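Local structure of putative citrate lyase, alfa subunit (Streptococcus mutans, 2HJ0) at residues D439-P451 against V465-A477. The protein is a putative alpha subunit of citrate lyase, a CitF-family protein built on two large mixed beta sheets with helices packed against them. Numbering follows the deposited sequence.
Sequences DVVVTEVGIAINP and VPQLTIEELKEKA
Leu473, on the first turn of helix 470-481, packs down on the hairpin formed by strands 440-442 and 447-449. Its CB leaves the helix toward the hairpin, and CG, anti to the carbonyl carbon (chi1 -73°), carries the fork onward. CD1 lies 3.5 Å from Ala448 CB and 4.0 Å from Val441 CG1, while CD2 comes tip to tip with Thr443, 3.7 Å from its OG1. The alanine methyl offers CD1 a small apolar surface where the start of the helix passes over the strand. Thr443 presents its methyl to the leucine as well, while its hydroxyl serves the turn: OG1 accepts from Val445 N in an ST turn and donates to Gly446 O. Gly446 has backbone angles (phi 146°, psi -168°) that favour glycine. Beside it, the short, weakly bonded strand 467-468 runs parallel to 447-449, held by Ile447 N to Pro466 O (2.7 Å) and Leu468 N to Ile447 O (2.8 Å). On the other face from Ala448, Ile447 CD1 meets Val465 CG1 at 3.7 Å, branched apolar side chains suited to a face covered by helix 251-265. Thr469 then starts the helix with a capping box: its hydroxyl can accept the N-H of Glu472, and its own N donates to Glu472 OE1. Farther along, CE of Lys476, the last carbon before the ammonium group, lies against Val445 CG1 (3.9 Å). Strand 447-449, helix 454-459 and strand 467-468 make a beta-alpha-beta unit at the edge of the nine-stranded sheet; helix 470-481 covers the face bearing Ala448, beside Phe424.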
loop_
_atom_site.group_PDB
_atom_site.type_symbol
_atom_site.label_atom_id
_atom_site.label_comp_id
_atom_site.label_asym_id
_atom_site.label_seq_id
_atom_site.Cartn_x
_atom_site.Cartn_y
_atom_site.Cartn_z
ATOM N N ASP A 439 14.818 -4.158 -29.914
ATOM C CA ASP A 439 15.079 -3.103 -30.878
ATOM C C ASP A 439 16.488 -3.104 -31.438
ATOM O O ASP A 439 16.682 -3.031 -32.653
ATOM C CB ASP A 439 14.790 -1.749 -30.245
ATOM C CG ASP A 439 13.340 -1.605 -29.834
ATOM O OD1 ASP A 439 12.472 -1.751 -30.716
ATOM O OD2 ASP A 439 13.064 -1.350 -28.632
ATOM N N VAL A 440 17.472 -3.176 -30.555
ATOM C CA VAL A 440 18.858 -3.157 -30.984
ATOM C C VAL A 440 19.673 -4.201 -30.264
ATOM O O VAL A 440 19.575 -4.357 -29.048
ATOM C CB VAL A 440 19.514 -1.789 -30.705
ATOM C CG1 VAL A 440 20.935 -1.783 -31.270
ATOM C CG2 VAL A 440 18.671 -0.669 -31.296
ATOM N N VAL A 441 20.486 -4.908 -31.029
ATOM C CA VAL A 441 21.347 -5.941 -30.486
ATOM C C VAL A 441 22.790 -5.431 -30.578
ATOM O O VAL A 441 23.199 -4.887 -31.603
ATOM C CB VAL A 441 21.182 -7.258 -31.287
ATOM C CG1 VAL A 441 22.267 -8.250 -30.915
ATOM C CG2 VAL A 441 19.824 -7.857 -31.012
ATOM N N VAL A 442 23.553 -5.589 -29.499
ATOM C CA VAL A 442 24.939 -5.132 -29.471
ATOM C C VAL A 442 25.907 -6.284 -29.172
ATOM O O VAL A 442 25.707 -7.036 -28.219
ATOM C CB VAL A 442 25.128 -4.028 -28.404
ATOM C CG1 VAL A 442 26.554 -3.500 -28.431
ATOM C CG2 VAL A 442 24.138 -2.902 -28.645
ATOM N N THR A 443 26.947 -6.409 -29.997
ATOM C CA THR A 443 27.967 -7.447 -29.842
ATOM C C THR A 443 29.348 -6.806 -29.933
ATOM O O THR A 443 29.457 -5.584 -30.021
ATOM C CB THR A 443 27.863 -8.498 -30.950
ATOM O OG1 THR A 443 28.245 -7.914 -32.204
ATOM C CG2 THR A 443 26.444 -9.013 -31.055
ATOM N N GLU A 444 30.410 -7.608 -29.924
ATOM C CA GLU A 444 31.744 -7.014 -30.009
ATOM C C GLU A 444 32.121 -6.741 -31.462
ATOM O O GLU A 444 33.139 -6.117 -31.758
ATOM C CB GLU A 444 32.790 -7.909 -29.331
ATOM C CG GLU A 444 33.188 -9.175 -30.071
ATOM C CD GLU A 444 32.179 -10.317 -29.941
ATOM O OE1 GLU A 444 32.580 -11.477 -30.158
ATOM O OE2 GLU A 444 31.001 -10.066 -29.633
ATOM N N VAL A 445 31.255 -7.185 -32.363
ATOM C CA VAL A 445 31.472 -7.017 -33.784
ATOM C C VAL A 445 30.639 -5.865 -34.327
ATOM O O VAL A 445 30.850 -5.402 -35.449
ATOM C CB VAL A 445 31.116 -8.308 -34.512
ATOM C CG1 VAL A 445 31.385 -8.174 -35.994
ATOM C CG2 VAL A 445 31.939 -9.440 -33.929
ATOM N N GLY A 446 29.697 -5.392 -33.519
ATOM C CA GLY A 446 28.863 -4.295 -33.951
ATOM C C GLY A 446 27.440 -4.347 -33.447
ATOM O O GLY A 446 27.094 -5.136 -32.571
ATOM N N ILE A 447 26.613 -3.496 -34.042
ATOM C CA ILE A 447 25.203 -3.345 -33.706
ATOM C C ILE A 447 24.284 -3.923 -34.784
ATOM O O ILE A 447 24.594 -3.839 -35.966
ATOM C CB ILE A 447 24.902 -1.832 -33.522
ATOM C CG1 ILE A 447 24.968 -1.483 -32.041
ATOM C CG2 ILE A 447 23.571 -1.441 -34.147
ATOM C CD1 ILE A 447 26.300 -1.788 -31.437
ATOM N N ALA A 448 23.163 -4.512 -34.370
ATOM C CA ALA A 448 22.176 -5.058 -35.304
ATOM C C ALA A 448 20.821 -4.437 -34.952
ATOM O O ALA A 448 20.227 -4.760 -33.928
ATOM C CB ALA A 448 22.104 -6.568 -35.194
ATOM N N ILE A 449 20.338 -3.532 -35.797
ATOM C CA ILE A 449 19.066 -2.869 -35.535
ATOM C C ILE A 449 17.896 -3.636 -36.139
ATOM O O ILE A 449 17.876 -3.918 -37.339
ATOM C CB ILE A 449 19.038 -1.441 -36.124
ATOM C CG1 ILE A 449 20.261 -0.652 -35.662
ATOM C CG2 ILE A 449 17.773 -0.724 -35.679
ATOM C CD1 ILE A 449 20.398 0.692 -36.336
ATOM N N ASN A 450 16.903 -3.937 -35.307
ATOM C CA ASN A 450 15.735 -4.669 -35.766
ATOM C C ASN A 450 15.043 -3.873 -36.854
ATOM O O ASN A 450 14.602 -2.756 -36.619
ATOM C CB ASN A 450 14.747 -4.893 -34.621
ATOM C CG ASN A 450 13.689 -5.935 -34.965
ATOM O OD1 ASN A 450 13.158 -5.954 -36.074
ATOM N ND2 ASN A 450 13.379 -6.805 -34.013
ATOM N N PRO A 451 14.917 -4.446 -38.060
ATOM C CA PRO A 451 14.263 -3.755 -39.177
ATOM C C PRO A 451 12.842 -3.332 -38.828
ATOM O O PRO A 451 12.209 -2.547 -39.539
ATOM C CB PRO A 451 14.301 -4.796 -40.290
ATOM C CG PRO A 451 14.223 -6.083 -39.541
ATOM C CD PRO A 451 15.210 -5.844 -38.418
ATOM N N VAL A 465 29.578 3.227 -35.606
ATOM C CA VAL A 465 29.699 1.920 -34.982
ATOM C C VAL A 465 29.303 0.919 -36.045
ATOM O O VAL A 465 28.305 1.104 -36.734
ATOM C CB VAL A 465 28.757 1.760 -33.765
ATOM C CG1 VAL A 465 28.629 0.286 -33.408
ATOM C CG2 VAL A 465 29.304 2.534 -32.564
ATOM N N PRO A 466 30.077 -0.162 -36.190
ATOM C CA PRO A 466 29.741 -1.159 -37.212
ATOM C C PRO A 466 28.335 -1.689 -37.065
ATOM O O PRO A 466 27.938 -2.127 -35.996
ATOM C CB PRO A 466 30.821 -2.228 -37.032
ATOM C CG PRO A 466 31.232 -2.080 -35.604
ATOM C CD PRO A 466 31.218 -0.592 -35.365
ATOM N N GLN A 467 27.569 -1.612 -38.144
ATOM C CA GLN A 467 26.195 -2.096 -38.134
ATOM C C GLN A 467 26.005 -3.280 -39.092
ATOM O O GLN A 467 26.521 -3.274 -40.206
ATOM C CB GLN A 467 25.253 -0.964 -38.526
ATOM C CG GLN A 467 25.312 0.214 -37.583
ATOM C CD GLN A 467 24.381 1.327 -37.986
ATOM O OE1 GLN A 467 23.218 1.088 -38.300
ATOM N NE2 GLN A 467 24.880 2.553 -37.967
ATOM N N LEU A 468 25.260 -4.291 -38.658
ATOM C CA LEU A 468 25.011 -5.452 -39.489
ATOM C C LEU A 468 23.572 -5.919 -39.315
ATOM O O LEU A 468 22.774 -5.288 -38.612
ATOM C CB LEU A 468 25.962 -6.596 -39.122
ATOM C CG LEU A 468 27.431 -6.279 -38.859
ATOM C CD1 LEU A 468 27.550 -5.673 -37.465
ATOM C CD2 LEU A 468 28.274 -7.538 -38.928
ATOM N N THR A 469 23.250 -7.032 -39.966
ATOM C CA THR A 469 21.923 -7.627 -39.882
ATOM C C THR A 469 22.025 -8.757 -38.876
ATOM O O THR A 469 23.109 -9.284 -38.651
ATOM C CB THR A 469 21.493 -8.229 -41.231
ATOM O OG1 THR A 469 22.365 -9.316 -41.565
ATOM C CG2 THR A 469 21.552 -7.181 -42.332
ATOM N N ILE A 470 20.909 -9.137 -38.271
ATOM C CA ILE A 470 20.942 -10.224 -37.307
ATOM C C ILE A 470 21.468 -11.496 -37.997
ATOM O O ILE A 470 22.165 -12.297 -37.375
ATOM C CB ILE A 470 19.520 -10.457 -36.674
ATOM C CG1 ILE A 470 19.603 -11.437 -35.509
ATOM C CG2 ILE A 470 18.568 -11.011 -37.707
ATOM C CD1 ILE A 470 20.510 -10.992 -34.393
ATOM N N GLU A 471 21.164 -11.670 -39.284
ATOM C CA GLU A 471 21.638 -12.853 -40.005
ATOM C C GLU A 471 23.156 -12.878 -40.105
ATOM O O GLU A 471 23.780 -13.942 -40.029
ATOM C CB GLU A 471 21.055 -12.927 -41.420
ATOM C CG GLU A 471 19.556 -13.191 -41.492
ATOM C CD GLU A 471 18.722 -11.965 -41.131
ATOM O OE1 GLU A 471 19.088 -10.843 -41.566
ATOM O OE2 GLU A 471 17.693 -12.136 -40.428
ATOM N N GLU A 472 23.753 -11.707 -40.287
ATOM C CA GLU A 472 25.205 -11.624 -40.387
ATOM C C GLU A 472 25.878 -11.966 -39.071
ATOM O O GLU A 472 26.966 -12.540 -39.063
ATOM C CB GLU A 472 25.628 -10.236 -40.837
ATOM C CG GLU A 472 25.230 -9.941 -42.251
ATOM C CD GLU A 472 25.566 -8.527 -42.648
ATOM O OE1 GLU A 472 25.192 -7.600 -41.896
ATOM O OE2 GLU A 472 26.194 -8.334 -43.711
ATOM N N LEU A 473 25.237 -11.617 -37.959
ATOM C CA LEU A 473 25.788 -11.923 -36.650
ATOM C C LEU A 473 25.825 -13.436 -36.441
ATOM O O LEU A 473 26.781 -13.969 -35.892
ATOM C CB LEU A 473 24.947 -11.272 -35.550
ATOM C CG LEU A 473 25.073 -9.758 -35.414
ATOM C CD1 LEU A 473 24.175 -9.277 -34.288
ATOM C CD2 LEU A 473 26.523 -9.379 -35.130
ATOM N N LYS A 474 24.769 -14.108 -36.891
ATOM C CA LYS A 474 24.661 -15.548 -36.765
ATOM C C LYS A 474 25.763 -16.217 -37.574
ATOM O O LYS A 474 26.483 -17.081 -37.065
ATOM C CB LYS A 474 23.289 -16.013 -37.243
ATOM C CG LYS A 474 23.020 -17.488 -37.031
ATOM C CD LYS A 474 23.509 -18.320 -38.196
ATOM C CE LYS A 474 22.678 -18.038 -39.417
ATOM N NZ LYS A 474 23.179 -18.792 -40.582
ATOM N N GLU A 475 25.904 -15.811 -38.832
ATOM C CA GLU A 475 26.934 -16.371 -39.705
ATOM C C GLU A 475 28.310 -16.103 -39.125
ATOM O O GLU A 475 29.192 -16.966 -39.130
ATOM C CB GLU A 475 26.828 -15.748 -41.094
ATOM C CG GLU A 475 25.514 -16.054 -41.770
ATOM C CD GLU A 475 25.144 -15.055 -42.867
ATOM O OE1 GLU A 475 24.039 -15.218 -43.456
ATOM O OE2 GLU A 475 25.946 -14.114 -43.133
ATOM N N LYS A 476 28.471 -14.892 -38.611
ATOM C CA LYS A 476 29.715 -14.447 -38.000
ATOM C C LYS A 476 30.027 -15.320 -36.768
ATOM O O LYS A 476 31.192 -15.476 -36.385
ATOM C CB LYS A 476 29.556 -12.966 -37.623
ATOM C CG LYS A 476 30.766 -12.282 -37.023
ATOM C CD LYS A 476 31.847 -12.004 -38.047
ATOM C CE LYS A 476 33.075 -11.366 -37.375
ATOM N NZ LYS A 476 33.629 -12.214 -36.260
ATOM N N ALA A 477 28.978 -15.898 -36.173
ATOM C CA ALA A 477 29.100 -16.764 -34.996
ATOM C C ALA A 477 29.413 -18.196 -35.411
ATOM O O ALA A 477 30.306 -18.838 -34.855
ATOM C CB ALA A 477 27.814 -16.732 -34.183
#